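Local coordinates for protein inactive dihydroorotase-like domain (Chaetomium thermophilum, PDB 5NNL) that is of unknown function but has the fold of the dihydroorotase-like proteins and appears to be catalytically inactive, at residues L245-T248 with A249-D252; D258-K261 with T262-D266. All blocks are in the same frame, centred on the assembly; numbering follows the deposited sequence.

Overall arrangement
Both contacts are local, each running along one helix from one turn to the next. Contact 1 covers the end of helix 242-251 and the first residue after it. Contact 2 lies in helix 257-271, the next helix in the chain, and their centres are about 13 Å apart. The two helices meet through aliphatic side chains: V250 CG2 is 3.8 Å from V260 CG2, and L246 CD1 is 3.8 Å from L264 CD1. Contact 1 is mostly buried. Backbone bonds hold it, and its aliphatic side chains pack mostly on neighbouring elements. Contact 2 is only partly buried. It adds a tyrosine-arginine stack and a salt bridge, and it includes a wider pi-type turn.

Contact 1: L245-T248 with A249-D252; sequences LLLT and AVVD
T248, on the last turn of helix 242-251, and D252, just past its end, lie side by side and point the same way. The methyl of T248 reaches the carboxylate alongside, with CG2 3.7 Å from D252 OD2. CG2 is anti to the backbone N of T248, while OG1 (chi1 -57°) sits beside that N. This turns the hydroxyl back to the P244 carbonyl one turn earlier. The same OG1 is also hydrogen-bonded to the backbone N of K307 in strand 305-315.

The D252 carboxylate folds back over the end of the helix. Its CG is beside its own backbone N and only 2.9 Å from T248 O. The carboxylate oxygens meet another acceptor there and make no hydrogen bond with it. The bond to T248 O comes from D252 N, at 3.0 Å.

L247 and V250 make a looser aliphatic pair, with L247 CD2 4.5 Å from V250 CG2. The same V250 methyl rests closer to the backbone, 3.4 Å from L246 O. On V251, CG2 is likewise 3.4 Å from L247 O. A249, V250 and V251 donate to the carbonyls of L245, L246 and L247.

This is the C-terminal end of an alpha-helix, its last i to i+4 bond made by D252 N. L245 and L246 pack on helix 181-185, L247 on strand 281-291, and V250 on helix 257-271. The T248 and D252 side is more exposed. Both carboxylate oxygens lie near T248 O, which would be expected to disfavour the charged form somewhat.

Contact 2: D258-K261 with T262-D266; sequences DYVK and TRLHD
Y259 and R263 stack one turn apart on helix 257-271. The guanidinium of R263 lies flat on the tyrosine ring, with centres 4.1 Å apart and planes at 18°. Its face sits over the CE2 side of the ring, and R263 CZ is 3.4 Å from Y259 CE2. The aliphatic stem joins in: R263 CD makes a CH-pi contact, 3.8 Å from the centroid of the Y259 ring. A bend at chi2 (53°) folds the arginine chain back over the ring.

Hydrogen bonds fix the arginine's rotation. R263 NH1 donates to T262 OG1 at 3.1 Å, and the hydroxyl lies in the guanidinium plane. NE is held by the carbonyl of I213, and the Y259 hydroxyl is bonded to L210 O. T262 OG1, the acceptor for NH1, also lies 2.7 Å from Y259 O and 3.0 Å from D258 O.

The charged pair is on another side of the helix. K261 NZ forms a salt bridge with D266 OD1 at 2.8 Å, on the syn side of that carboxylate oxygen. The lysine is extended at first and then bends at chi3 and chi4, which brings its amine across to D266.

The backbone changes here. T262 and R263 donate to the carbonyls of D258 and Y259, as in an alpha-helix. L264 N donates weakly to V260 O, and to K261 O from above the carbonyl plane. The helix widens to a pi-type turn at 262-266.

Apolar packing is small within the contact: V260 CG1 and L264 CD1 lie side by side. Both residues face helix 242-251. L264 also touches strands 3-11 and 215-217. R263 packs on F216, and H265 ND1 is bonded to G8 O of strand 3-11.

Contact 1: L245-T248 with A249-D252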
ATOM      1  N   LEU A 245     -14.902  -3.027   2.481  1.00 28.24           N
ATOM      2  CA  LEU A 245     -15.105  -1.886   3.368  1.00 29.78           C
ATOM      3  C   LEU A 245     -15.402  -0.624   2.568  1.00 30.39           C
ATOM      4  O   LEU A 245     -16.306   0.146   2.914  1.00 28.66           O
ATOM      5  CB  LEU A 245     -13.873  -1.678   4.251  1.00 30.52           C
ATOM      6  CG  LEU A 245     -13.673  -2.649   5.417  1.00 29.85           C
ATOM      7  CD1 LEU A 245     -12.262  -2.525   5.978  1.00 31.29           C
ATOM      8  CD2 LEU A 245     -14.704  -2.400   6.507  1.00 32.54           C
ATOM      9  N   LEU A 246     -14.655  -0.406   1.483  1.00 27.16           N
ATOM     10  CA  LEU A 246     -14.895   0.760   0.638  1.00 27.96           C
ATOM     11  C   LEU A 246     -16.224   0.647  -0.093  1.00 30.69           C
ATOM     12  O   LEU A 246     -16.986   1.617  -0.161  1.00 29.40           O
ATOM     13  CB  LEU A 246     -13.757   0.918  -0.367  1.00 29.33           C
ATOM     14  CG  LEU A 246     -12.380   1.201   0.228  1.00 29.46           C
ATOM     15  CD1 LEU A 246     -11.304   1.009  -0.829  1.00 30.04           C
ATOM     16  CD2 LEU A 246     -12.327   2.605   0.805  1.00 30.92           C
ATOM     17  N   LEU A 247     -16.513  -0.526  -0.655  1.00 29.72           N
ATOM     18  CA  LEU A 247     -17.756  -0.694  -1.396  1.00 33.71           C
ATOM     19  C   LEU A 247     -18.964  -0.638  -0.473  1.00 32.86           C
ATOM     20  O   LEU A 247     -20.042  -0.204  -0.893  1.00 35.30           O
ATOM     21  CB  LEU A 247     -17.721  -2.009  -2.171  1.00 31.33           C
ATOM     22  CG  LEU A 247     -16.582  -2.116  -3.188  1.00 32.51           C
ATOM     23  CD1 LEU A 247     -16.616  -3.461  -3.873  1.00 30.04           C
ATOM     24  CD2 LEU A 247     -16.642  -0.999  -4.219  1.00 34.22           C
ATOM     25  N   THR A 248     -18.808  -1.069   0.778  1.00 32.98           N
ATOM     26  CA  THR A 248     -19.873  -0.876   1.755  1.00 33.97           C
ATOM     27  C   THR A 248     -20.143   0.608   1.973  1.00 35.04           C
ATOM     28  O   THR A 248     -21.298   1.022   2.118  1.00 35.01           O
ATOM     29  CB  THR A 248     -19.501  -1.567   3.069  1.00 36.72           C
ATOM     30  OG1 THR A 248     -19.253  -2.958   2.823  1.00 32.73           O
ATOM     31  CG2 THR A 248     -20.621  -1.429   4.101  1.00 39.40           C
ATOM     32  N   ALA A 249     -19.086   1.427   1.976  1.00 32.39           N
ATOM     33  CA  ALA A 249     -19.262   2.871   2.095  1.00 35.72           C
ATOM     34  C   ALA A 249     -19.880   3.465   0.834  1.00 35.86           C
ATOM     35  O   ALA A 249     -20.599   4.467   0.911  1.00 36.63           O
ATOM     36  CB  ALA A 249     -17.921   3.541   2.393  1.00 34.85           C
ATOM     37  N   VAL A 250     -19.602   2.872  -0.332  1.00 33.69           N
ATOM     38  CA  VAL A 250     -20.252   3.303  -1.569  1.00 35.89           C
ATOM     39  C   VAL A 250     -21.751   3.055  -1.482  1.00 37.02           C
ATOM     40  O   VAL A 250     -22.566   3.931  -1.790  1.00 34.94           O
ATOM     41  CB  VAL A 250     -19.637   2.580  -2.784  1.00 36.19           C
ATOM     42  CG1 VAL A 250     -20.482   2.806  -4.045  1.00 33.03           C
ATOM     43  CG2 VAL A 250     -18.201   3.039  -3.027  1.00 32.23           C
ATOM     44  N   VAL A 251     -22.134   1.844  -1.075  1.00 38.24           N
ATOM     45  CA  VAL A 251     -23.545   1.503  -0.941  1.00 39.43           C
ATOM     46  C   VAL A 251     -24.211   2.400   0.095  1.00 39.87           C
ATOM     47  O   VAL A 251     -25.384   2.768  -0.044  1.00 40.74           O
ATOM     48  CB  VAL A 251     -23.690   0.010  -0.591  1.00 40.07           C
ATOM     49  CG1 VAL A 251     -25.123  -0.340  -0.212  1.00 40.72           C
ATOM     50  CG2 VAL A 251     -23.230  -0.843  -1.768  1.00 41.13           C
ATOM     51  N   ASP A 252     -23.481   2.771   1.146  1.00 41.20           N
ATOM     52  CA  ASP A 252     -24.017   3.677   2.156  1.00 40.44           C
ATOM     53  C   ASP A 252     -23.975   5.136   1.725  1.00 40.36           C
ATOM     54  O   ASP A 252     -24.329   6.008   2.524  1.00 39.16           O
ATOM     55  CB  ASP A 252     -23.255   3.516   3.473  1.00 42.72           C
ATOM     56  CG  ASP A 252     -23.267   2.087   3.981  1.00 47.44           C
ATOM     57  OD1 ASP A 252     -24.132   1.307   3.527  1.00 48.89           O
ATOM     58  OD2 ASP A 252     -22.413   1.743   4.828  1.00 50.83           O
TER

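Contact 2: D258-K261 with T262-D266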
ATOM      1  N   ASP A 258     -16.345   5.694  -8.796  1.00 28.23           N
ATOM      2  CA  ASP A 258     -15.223   6.291  -9.512  1.00 30.62           C
ATOM      3  C   ASP A 258     -14.134   6.753  -8.553  1.00 27.87           C
ATOM      4  O   ASP A 258     -12.942   6.619  -8.852  1.00 26.03           O
ATOM      5  CB  ASP A 258     -15.692   7.460 -10.372  1.00 32.94           C
ATOM      6  CG  ASP A 258     -14.595   7.984 -11.274  1.00 31.82           C
ATOM      7  OD1 ASP A 258     -14.201   7.264 -12.216  1.00 32.63           O
ATOM      8  OD2 ASP A 258     -14.118   9.113 -11.040  1.00 32.22           O
ATOM      9  N   TYR A 259     -14.515   7.313  -7.403  1.00 28.95           N
ATOM     10  CA  TYR A 259     -13.515   7.664  -6.401  1.00 29.06           C
ATOM     11  C   TYR A 259     -12.701   6.438  -6.007  1.00 28.47           C
ATOM     12  O   TYR A 259     -11.466   6.467  -6.017  1.00 27.06           O
ATOM     13  CB  TYR A 259     -14.181   8.283  -5.170  1.00 29.34           C
ATOM     14  CG  TYR A 259     -13.172   8.782  -4.165  1.00 27.29           C
ATOM     15  CD1 TYR A 259     -12.629   7.926  -3.215  1.00 29.27           C
ATOM     16  CD2 TYR A 259     -12.742  10.101  -4.179  1.00 28.59           C
ATOM     17  CE1 TYR A 259     -11.697   8.368  -2.302  1.00 29.83           C
ATOM     18  CE2 TYR A 259     -11.808  10.557  -3.265  1.00 31.44           C
ATOM     19  CZ  TYR A 259     -11.286   9.682  -2.329  1.00 31.12           C
ATOM     20  OH  TYR A 259     -10.356  10.114  -1.414  1.00 31.79           O
ATOM     21  N   VAL A 260     -13.382   5.349  -5.662  1.00 27.07           N
ATOM     22  CA  VAL A 260     -12.693   4.115  -5.301  1.00 29.22           C
ATOM     23  C   VAL A 260     -11.784   3.663  -6.438  1.00 30.34           C
ATOM     24  O   VAL A 260     -10.629   3.281  -6.218  1.00 27.57           O
ATOM     25  CB  VAL A 260     -13.716   3.031  -4.925  1.00 28.99           C
ATOM     26  CG1 VAL A 260     -13.029   1.715  -4.659  1.00 28.98           C
ATOM     27  CG2 VAL A 260     -14.512   3.471  -3.702  1.00 29.30           C
ATOM     28  N   LYS A 261     -12.294   3.697  -7.672  1.00 28.42           N
ATOM     29  CA  LYS A 261     -11.489   3.258  -8.809  1.00 28.15           C
ATOM     30  C   LYS A 261     -10.241   4.118  -8.960  1.00 28.65           C
ATOM     31  O   LYS A 261      -9.131   3.598  -9.117  1.00 27.70           O
ATOM     32  CB  LYS A 261     -12.312   3.286 -10.097  1.00 30.74           C
ATOM     33  CG  LYS A 261     -11.567   2.691 -11.292  1.00 32.14           C
ATOM     34  CD  LYS A 261     -12.411   2.659 -12.560  1.00 36.74           C
ATOM     35  CE  LYS A 261     -12.355   3.978 -13.313  1.00 36.65           C
ATOM     36  NZ  LYS A 261     -11.044   4.188 -13.990  1.00 42.65           N
ATOM     37  N   THR A 262     -10.401   5.443  -8.908  1.00 27.81           N
ATOM     38  CA  THR A 262      -9.246   6.321  -9.072  1.00 30.61           C
ATOM     39  C   THR A 262      -8.236   6.114  -7.950  1.00 28.63           C
ATOM     40  O   THR A 262      -7.024   6.196  -8.177  1.00 31.96           O
ATOM     41  CB  THR A 262      -9.684   7.787  -9.122  1.00 28.90           C
ATOM     42  OG1 THR A 262     -10.454   8.099  -7.957  1.00 29.73           O
ATOM     43  CG2 THR A 262     -10.502   8.077 -10.372  1.00 28.97           C
ATOM     44  N   ARG A 263      -8.711   5.842  -6.733  1.00 27.34           N
ATOM     45  CA  ARG A 263      -7.811   5.674  -5.599  1.00 27.99           C
ATOM     46  C   ARG A 263      -7.141   4.306  -5.566  1.00 27.41           C
ATOM     47  O   ARG A 263      -6.144   4.141  -4.853  1.00 26.87           O
ATOM     48  CB  ARG A 263      -8.570   5.924  -4.292  1.00 26.01           C
ATOM     49  CG  ARG A 263      -8.497   7.368  -3.815  1.00 26.83           C
ATOM     50  CD  ARG A 263      -8.913   8.354  -4.898  1.00 29.48           C
ATOM     51  NE  ARG A 263      -8.660   9.734  -4.501  1.00 33.15           N
ATOM     52  CZ  ARG A 263      -9.004  10.793  -5.224  1.00 30.78           C
ATOM     53  NH1 ARG A 263      -9.626  10.635  -6.382  1.00 30.45           N
ATOM     54  NH2 ARG A 263      -8.734  12.013  -4.784  1.00 29.90           N
ATOM     55  N   LEU A 264      -7.650   3.330  -6.320  1.00 26.93           N
ATOM     56  CA  LEU A 264      -7.063   1.996  -6.371  1.00 27.47           C
ATOM     57  C   LEU A 264      -6.586   1.615  -7.767  1.00 27.26           C
ATOM     58  O   LEU A 264      -6.231   0.451  -7.995  1.00 25.01           O
ATOM     59  CB  LEU A 264      -8.064   0.958  -5.851  1.00 26.62           C
ATOM     60  CG  LEU A 264      -8.298   0.963  -4.340  1.00 25.26           C
ATOM     61  CD1 LEU A 264      -9.369  -0.046  -3.949  1.00 27.36           C
ATOM     62  CD2 LEU A 264      -7.003   0.685  -3.571  1.00 25.56           C
ATOM     63  N   HIS A 265      -6.552   2.563  -8.705  1.00 28.17           N
ATOM     64  CA  HIS A 265      -6.033   2.281 -10.037  1.00 29.58           C
ATOM     65  C   HIS A 265      -5.454   3.527 -10.700  1.00 30.54           C
ATOM     66  O   HIS A 265      -4.232   3.649 -10.817  1.00 32.50           O
ATOM     67  CB  HIS A 265      -7.118   1.679 -10.931  1.00 31.58           C
ATOM     68  CG  HIS A 265      -6.623   1.316 -12.297  1.00 33.94           C
ATOM     69  ND1 HIS A 265      -6.027   0.104 -12.573  1.00 35.74           N
ATOM     70  CD2 HIS A 265      -6.598   2.021 -13.452  1.00 35.83           C
ATOM     71  CE1 HIS A 265      -5.675   0.070 -13.846  1.00 36.87           C
ATOM     72  NE2 HIS A 265      -6.008   1.222 -14.401  1.00 37.35           N
ATOM     73  N   ASP A 266      -6.312   4.453 -11.136  1.00 29.55           N
ATOM     74  CA  ASP A 266      -5.860   5.587 -11.943  1.00 33.34           C
ATOM     75  C   ASP A 266      -4.744   6.367 -11.254  1.00 32.76           C
ATOM     76  O   ASP A 266      -3.660   6.556 -11.816  1.00 33.16           O
ATOM     77  CB  ASP A 266      -7.037   6.511 -12.249  1.00 32.38           C
ATOM     78  CG  ASP A 266      -8.111   5.830 -13.061  1.00 37.72           C
ATOM     79  OD1 ASP A 266      -8.899   5.054 -12.482  1.00 36.22           O
ATOM     80  OD2 ASP A 266      -8.165   6.071 -14.282  1.00 47.36           O
TER